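PDB 5T09: type III secretion system effector HopBA1 from Pseudomonas syringae pv. aptata, which acts as a virulence factor that the Arabidopsis resistance protein RBA1 recognises, enhancing RBA1 self-association and thereby triggering host cell death. Local coordinates for residues Ile27-Leu40 with Ser221-Ala235. Sequence-based numbering, arbitrary orientation.
Sequences INVRPPRGGPVDTL and SRINDADEHSHIVIA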
loop_
_atom_site.group_PDB
_atom_site.type_symbol
_atom_site.label_atom_id
_atom_site.label_comp_id
_atom_site.label_asym_id
_atom_site.label_seq_id
_atom_site.Cartn_x
_atom_site.Cartn_y
_atom_site.Cartn_z
ATOM N N ILE A 27 -8.082 11.675 -10.448
ATOM C CA ILE A 27 -6.825 11.733 -9.713
ATOM C C ILE A 27 -6.514 13.211 -9.490
ATOM O O ILE A 27 -6.099 13.919 -10.411
ATOM C CB ILE A 27 -5.698 11.021 -10.463
ATOM C CG1 ILE A 27 -6.088 9.568 -10.754
ATOM C CG2 ILE A 27 -4.409 11.056 -9.645
ATOM C CD1 ILE A 27 -5.192 8.882 -11.758
ATOM N N ASN A 28 -6.736 13.681 -8.267
ATOM C CA ASN A 28 -6.447 15.059 -7.891
ATOM C C ASN A 28 -5.071 15.104 -7.238
ATOM O O ASN A 28 -4.865 14.505 -6.179
ATOM C CB ASN A 28 -7.514 15.605 -6.943
ATOM C CG ASN A 28 -8.876 15.730 -7.604
ATOM O OD1 ASN A 28 -9.205 16.767 -8.181
ATOM N ND2 ASN A 28 -9.674 14.671 -7.522
ATOM N N VAL A 29 -4.136 15.804 -7.873
ATOM C CA VAL A 29 -2.752 15.865 -7.419
ATOM C C VAL A 29 -2.537 17.248 -6.815
ATOM O O VAL A 29 -2.362 18.236 -7.536
ATOM C CB VAL A 29 -1.763 15.586 -8.557
ATOM C CG1 VAL A 29 -0.333 15.588 -8.030
ATOM C CG2 VAL A 29 -2.084 14.255 -9.225
ATOM N N ARG A 30 -2.547 17.318 -5.482
ATOM C CA ARG A 30 -2.328 18.556 -4.743
ATOM C C ARG A 30 -0.889 18.611 -4.252
ATOM O O ARG A 30 -0.399 17.614 -3.703
ATOM C CB ARG A 30 -3.290 18.637 -3.559
ATOM C CG ARG A 30 -3.321 19.987 -2.863
ATOM C CD ARG A 30 -4.681 20.261 -2.225
ATOM N NE ARG A 30 -5.755 20.341 -3.214
ATOM C CZ ARG A 30 -6.997 20.741 -2.947
ATOM N NH1 ARG A 30 -7.336 21.109 -1.718
ATOM N NH2 ARG A 30 -7.901 20.781 -3.916
ATOM N N PRO A 31 -0.169 19.717 -4.428
ATOM C CA PRO A 31 1.220 19.782 -3.952
ATOM C C PRO A 31 1.314 19.411 -2.482
ATOM O O PRO A 31 0.549 19.936 -1.658
ATOM C CB PRO A 31 1.605 21.248 -4.190
ATOM C CG PRO A 31 0.757 21.664 -5.337
ATOM C CD PRO A 31 -0.547 20.931 -5.174
ATOM N N PRO A 32 2.240 18.520 -2.115
ATOM C CA PRO A 32 2.270 18.001 -0.739
ATOM C C PRO A 32 2.183 19.102 0.311
ATOM O O PRO A 32 2.800 20.163 0.185
ATOM C CB PRO A 32 3.611 17.264 -0.675
ATOM C CG PRO A 32 3.848 16.820 -2.066
ATOM C CD PRO A 32 3.285 17.901 -2.951
ATOM N N ARG A 33 1.413 18.827 1.364
ATOM C CA ARG A 33 1.139 19.806 2.416
ATOM C C ARG A 33 2.140 19.664 3.566
ATOM O O ARG A 33 1.785 19.403 4.716
ATOM C CB ARG A 33 -0.291 19.647 2.921
ATOM C CG ARG A 33 -1.359 19.551 1.837
ATOM C CD ARG A 33 -2.721 19.259 2.458
ATOM N NE ARG A 33 -3.777 19.077 1.466
ATOM C CZ ARG A 33 -5.031 18.742 1.762
ATOM N NH1 ARG A 33 -5.391 18.551 3.025
ATOM N NH2 ARG A 33 -5.929 18.596 0.799
ATOM N N GLY A 34 3.416 19.842 3.237
ATOM C CA GLY A 34 4.458 19.849 4.247
ATOM C C GLY A 34 4.889 18.478 4.729
ATOM O O GLY A 34 5.526 17.723 3.989
ATOM N N GLY A 35 4.545 18.148 5.973
ATOM C CA GLY A 35 5.032 16.948 6.616
ATOM C C GLY A 35 4.645 15.668 5.901
ATOM O O GLY A 35 3.866 15.672 4.945
ATOM N N PRO A 36 5.195 14.534 6.354
ATOM C CA PRO A 36 4.824 13.245 5.750
ATOM C C PRO A 36 3.389 12.845 6.058
ATOM O O PRO A 36 2.657 12.405 5.165
ATOM C CB PRO A 36 5.826 12.261 6.373
ATOM C CG PRO A 36 6.930 13.110 6.916
ATOM C CD PRO A 36 6.280 14.385 7.335
ATOM N N VAL A 37 2.976 12.986 7.319
ATOM C CA VAL A 37 1.596 12.673 7.685
ATOM C C VAL A 37 0.637 13.616 6.969
ATOM O O VAL A 37 -0.369 13.189 6.394
ATOM C CB VAL A 37 1.415 12.738 9.213
ATOM C CG1 VAL A 37 -0.043 12.490 9.597
ATOM C CG2 VAL A 37 2.321 11.729 9.905
ATOM N N ASP A 38 0.938 14.916 6.996
ATOM C CA ASP A 38 0.062 15.895 6.361
ATOM C C ASP A 38 -0.097 15.612 4.872
ATOM O O ASP A 38 -1.183 15.798 4.308
ATOM C CB ASP A 38 0.607 17.306 6.579
ATOM C CG ASP A 38 0.622 17.707 8.041
ATOM O OD1 ASP A 38 -0.217 17.193 8.810
ATOM O OD2 ASP A 38 1.472 18.540 8.420
ATOM N N THR A 39 0.975 15.164 4.215
ATOM C CA THR A 39 0.899 14.885 2.785
ATOM C C THR A 39 0.030 13.665 2.505
ATOM O O THR A 39 -0.803 13.686 1.591
ATOM C CB THR A 39 2.304 14.685 2.214
ATOM O OG1 THR A 39 3.050 15.904 2.334
ATOM C CG2 THR A 39 2.249 14.272 0.744
ATOM N N LEU A 40 0.208 12.591 3.279
ATOM C CA LEU A 40 -0.564 11.376 3.040
ATOM C C LEU A 40 -2.049 11.614 3.284
ATOM O O LEU A 40 -2.895 11.209 2.480
ATOM C CB LEU A 40 -0.045 10.245 3.927
ATOM C CG LEU A 40 -0.807 8.922 3.849
ATOM C CD1 LEU A 40 -0.907 8.424 2.411
ATOM C CD2 LEU A 40 -0.140 7.879 4.730
ATOM N N SER A 221 9.091 16.129 0.118
ATOM C CA SER A 221 7.866 15.649 -0.503
ATOM C C SER A 221 7.490 16.554 -1.669
ATOM O O SER A 221 7.574 17.780 -1.574
ATOM C CB SER A 221 6.736 15.601 0.524
ATOM O OG SER A 221 7.098 14.791 1.632
ATOM N N ARG A 222 7.081 15.942 -2.778
ATOM C CA ARG A 222 6.950 16.690 -4.020
ATOM C C ARG A 222 6.078 15.922 -5.001
ATOM O O ARG A 222 5.826 14.726 -4.838
ATOM C CB ARG A 222 8.325 16.950 -4.639
ATOM C CG ARG A 222 9.050 15.662 -5.007
ATOM C CD ARG A 222 10.535 15.884 -5.233
ATOM N NE ARG A 222 11.197 14.647 -5.645
ATOM C CZ ARG A 222 11.801 13.792 -4.822
ATOM N NH1 ARG A 222 12.364 12.697 -5.312
ATOM N NH2 ARG A 222 11.846 14.022 -3.514
ATOM N N ILE A 223 5.625 16.635 -6.032
ATOM C CA ILE A 223 5.029 15.982 -7.190
ATOM C C ILE A 223 6.130 15.306 -7.992
ATOM O O ILE A 223 7.241 15.834 -8.122
ATOM C CB ILE A 223 4.254 17.007 -8.037
ATOM C CG1 ILE A 223 2.982 17.432 -7.300
ATOM C CG2 ILE A 223 3.909 16.434 -9.415
ATOM C CD1 ILE A 223 2.283 18.635 -7.896
ATOM N N ASN A 224 5.836 14.123 -8.526
ATOM C CA ASN A 224 6.837 13.363 -9.263
ATOM C C ASN A 224 6.929 13.882 -10.692
ATOM O O ASN A 224 5.934 13.873 -11.427
ATOM C CB ASN A 224 6.502 11.874 -9.270
ATOM C CG ASN A 224 7.498 11.064 -10.078
ATOM O OD1 ASN A 224 8.618 11.512 -10.330
ATOM N ND2 ASN A 224 7.094 9.872 -10.498
ATOM N N ASP A 225 8.121 14.329 -11.084
ATOM C CA ASP A 225 8.386 14.745 -12.452
ATOM C C ASP A 225 9.534 13.979 -13.095
ATOM O O ASP A 225 9.801 14.179 -14.286
ATOM C CB ASP A 225 8.682 16.251 -12.501
ATOM C CG ASP A 225 7.462 17.094 -12.179
ATOM O OD1 ASP A 225 6.341 16.684 -12.547
ATOM O OD2 ASP A 225 7.622 18.167 -11.557
ATOM N N ALA A 226 10.218 13.107 -12.349
ATOM C CA ALA A 226 11.301 12.324 -12.936
ATOM C C ALA A 226 10.760 11.246 -13.867
ATOM O O ALA A 226 11.347 10.978 -14.924
ATOM C CB ALA A 226 12.152 11.697 -11.834
ATOM N N ASP A 227 9.646 10.619 -13.497
ATOM C CA ASP A 227 9.071 9.534 -14.278
ATOM C C ASP A 227 7.566 9.509 -14.037
ATOM O O ASP A 227 7.015 10.363 -13.335
ATOM C CB ASP A 227 9.731 8.202 -13.915
ATOM C CG ASP A 227 9.730 7.939 -12.422
ATOM O OD1 ASP A 227 10.707 8.326 -11.747
ATOM O OD2 ASP A 227 8.753 7.347 -11.920
ATOM N N GLU A 228 6.897 8.521 -14.632
ATOM C CA GLU A 228 5.449 8.374 -14.527
ATOM C C GLU A 228 5.055 7.167 -13.678
ATOM O O GLU A 228 3.995 6.572 -13.888
ATOM C CB GLU A 228 4.819 8.274 -15.916
ATOM C CG GLU A 228 5.440 7.222 -16.824
ATOM C CD GLU A 228 4.647 7.018 -18.105
ATOM O OE1 GLU A 228 3.413 7.216 -18.086
ATOM O OE2 GLU A 228 5.261 6.663 -19.133
ATOM N N HIS A 229 5.891 6.799 -12.708
ATOM C CA HIS A 229 5.615 5.654 -11.848
ATOM C C HIS A 229 4.879 6.038 -10.569
ATOM O O HIS A 229 4.550 5.157 -9.769
ATOM C CB HIS A 229 6.923 4.931 -11.505
ATOM C CG HIS A 229 7.670 4.434 -12.705
ATOM N ND1 HIS A 229 7.258 4.685 -13.997
ATOM C CD2 HIS A 229 8.804 3.700 -12.810
ATOM C CE1 HIS A 229 8.105 4.129 -14.844
ATOM N NE2 HIS A 229 9.052 3.525 -14.150
ATOM N N SER A 230 4.608 7.323 -10.361
ATOM C CA SER A 230 3.818 7.793 -9.228
ATOM C C SER A 230 3.426 9.234 -9.512
ATOM O O SER A 230 3.966 9.876 -10.417
ATOM C CB SER A 230 4.591 7.695 -7.912
ATOM O OG SER A 230 5.676 8.614 -7.897
ATOM N N HIS A 231 2.480 9.741 -8.725
ATOM C CA HIS A 231 2.043 11.126 -8.841
ATOM C C HIS A 231 2.721 12.053 -7.842
ATOM O O HIS A 231 3.035 13.196 -8.186
ATOM C CB HIS A 231 0.528 11.218 -8.664
ATOM C CG HIS A 231 -0.248 10.479 -9.710
ATOM N ND1 HIS A 231 -0.698 9.189 -9.530
ATOM C CD2 HIS A 231 -0.646 10.845 -10.952
ATOM C CE1 HIS A 231 -1.347 8.795 -10.610
ATOM N NE2 HIS A 231 -1.328 9.781 -11.490
ATOM N N ILE A 232 2.941 11.601 -6.607
ATOM C CA ILE A 232 3.644 12.398 -5.609
ATOM C C ILE A 232 4.655 11.515 -4.895
ATOM O O ILE A 232 4.454 10.308 -4.731
ATOM C CB ILE A 232 2.683 13.057 -4.589
ATOM C CG1 ILE A 232 1.865 12.006 -3.834
ATOM C CG2 ILE A 232 1.766 14.048 -5.296
ATOM C CD1 ILE A 232 1.157 12.564 -2.613
ATOM N N VAL A 233 5.754 12.132 -4.473
ATOM C CA VAL A 233 6.825 11.452 -3.758
ATOM C C VAL A 233 6.874 12.015 -2.347
ATOM O O VAL A 233 6.965 13.235 -2.163
ATOM C CB VAL A 233 8.181 11.631 -4.464
ATOM C CG1 VAL A 233 9.225 10.711 -3.841
ATOM C CG2 VAL A 233 8.051 11.377 -5.959
ATOM N N ILE A 234 6.803 11.133 -1.357
ATOM C CA ILE A 234 6.912 11.508 0.047
ATOM C C ILE A 234 8.356 11.291 0.476
ATOM O O ILE A 234 8.902 10.191 0.319
ATOM C CB ILE A 234 5.940 10.698 0.921
ATOM C CG1 ILE A 234 4.505 11.186 0.685
ATOM C CG2 ILE A 234 6.320 10.802 2.406
ATOM C CD1 ILE A 234 3.446 10.435 1.467
ATOM N N ALA A 235 8.976 12.339 1.011
ATOM C CA ALA A 235 10.346 12.247 1.491
ATOM C C ALA A 235 10.373 11.536 2.836
ATOM O O ALA A 235 9.614 11.881 3.747
ATOM C CB ALA A 235 10.961 13.641 1.615
#
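Ser-221 CB lies 3.7 Å from Pro-32 CB, while Ser-221 OG accepts the backbone N-H of Ala-235; a small hydroxyl residue can thus pack and tie the hairpin's two ends together. The Pro-32 ring also lies against the next residue, Pro-32 CG 3.4 Å from Arg-222 N, and proline suits this place as a compact, rigid, apolar ring that can lie close against a backbone. Arg-222 starts away from the contact, and its NH2 forms a salt bridge with Asp-214 OD2. Ile-223 reaches Val-29 with CG1 and CD1, Ile-223 CG1 lying 3.9 Å from Val-29 CG1, and its CD1 touches Pro-31. Beyond the long loop, His-231 offers a ring face to Ile-27, whose CG2 sits over the centre in a CH-pi contact, 3.9 Å from the centroid. Both ring nitrogens are hydrogen-bonded, NE2 to Lys-198 O and ND1 to Val-210 N, which fixes the ring's rotation. Beta-branched Ile-232 serves two partners: CG2 meets Val-29 CG1, while CD1 reaches Thr-39 CG2. Thr-39 CG2 also packs on Ile-234 CG1, 3.8 Å away; chi1 of -64° sends this methyl to the isoleucines and turns Thr-39 OG1 back to Gly-35 O (2.7 Å), at the N-cap. Overall, an N-terminal arm and helix 36-46 cover a C-terminal beta-hairpin, whose strand 232-235 runs parallel to core strand 209-214 and antiparallel to edge strand 222-223, in an EreA/ChaN-like alpha-beta fold.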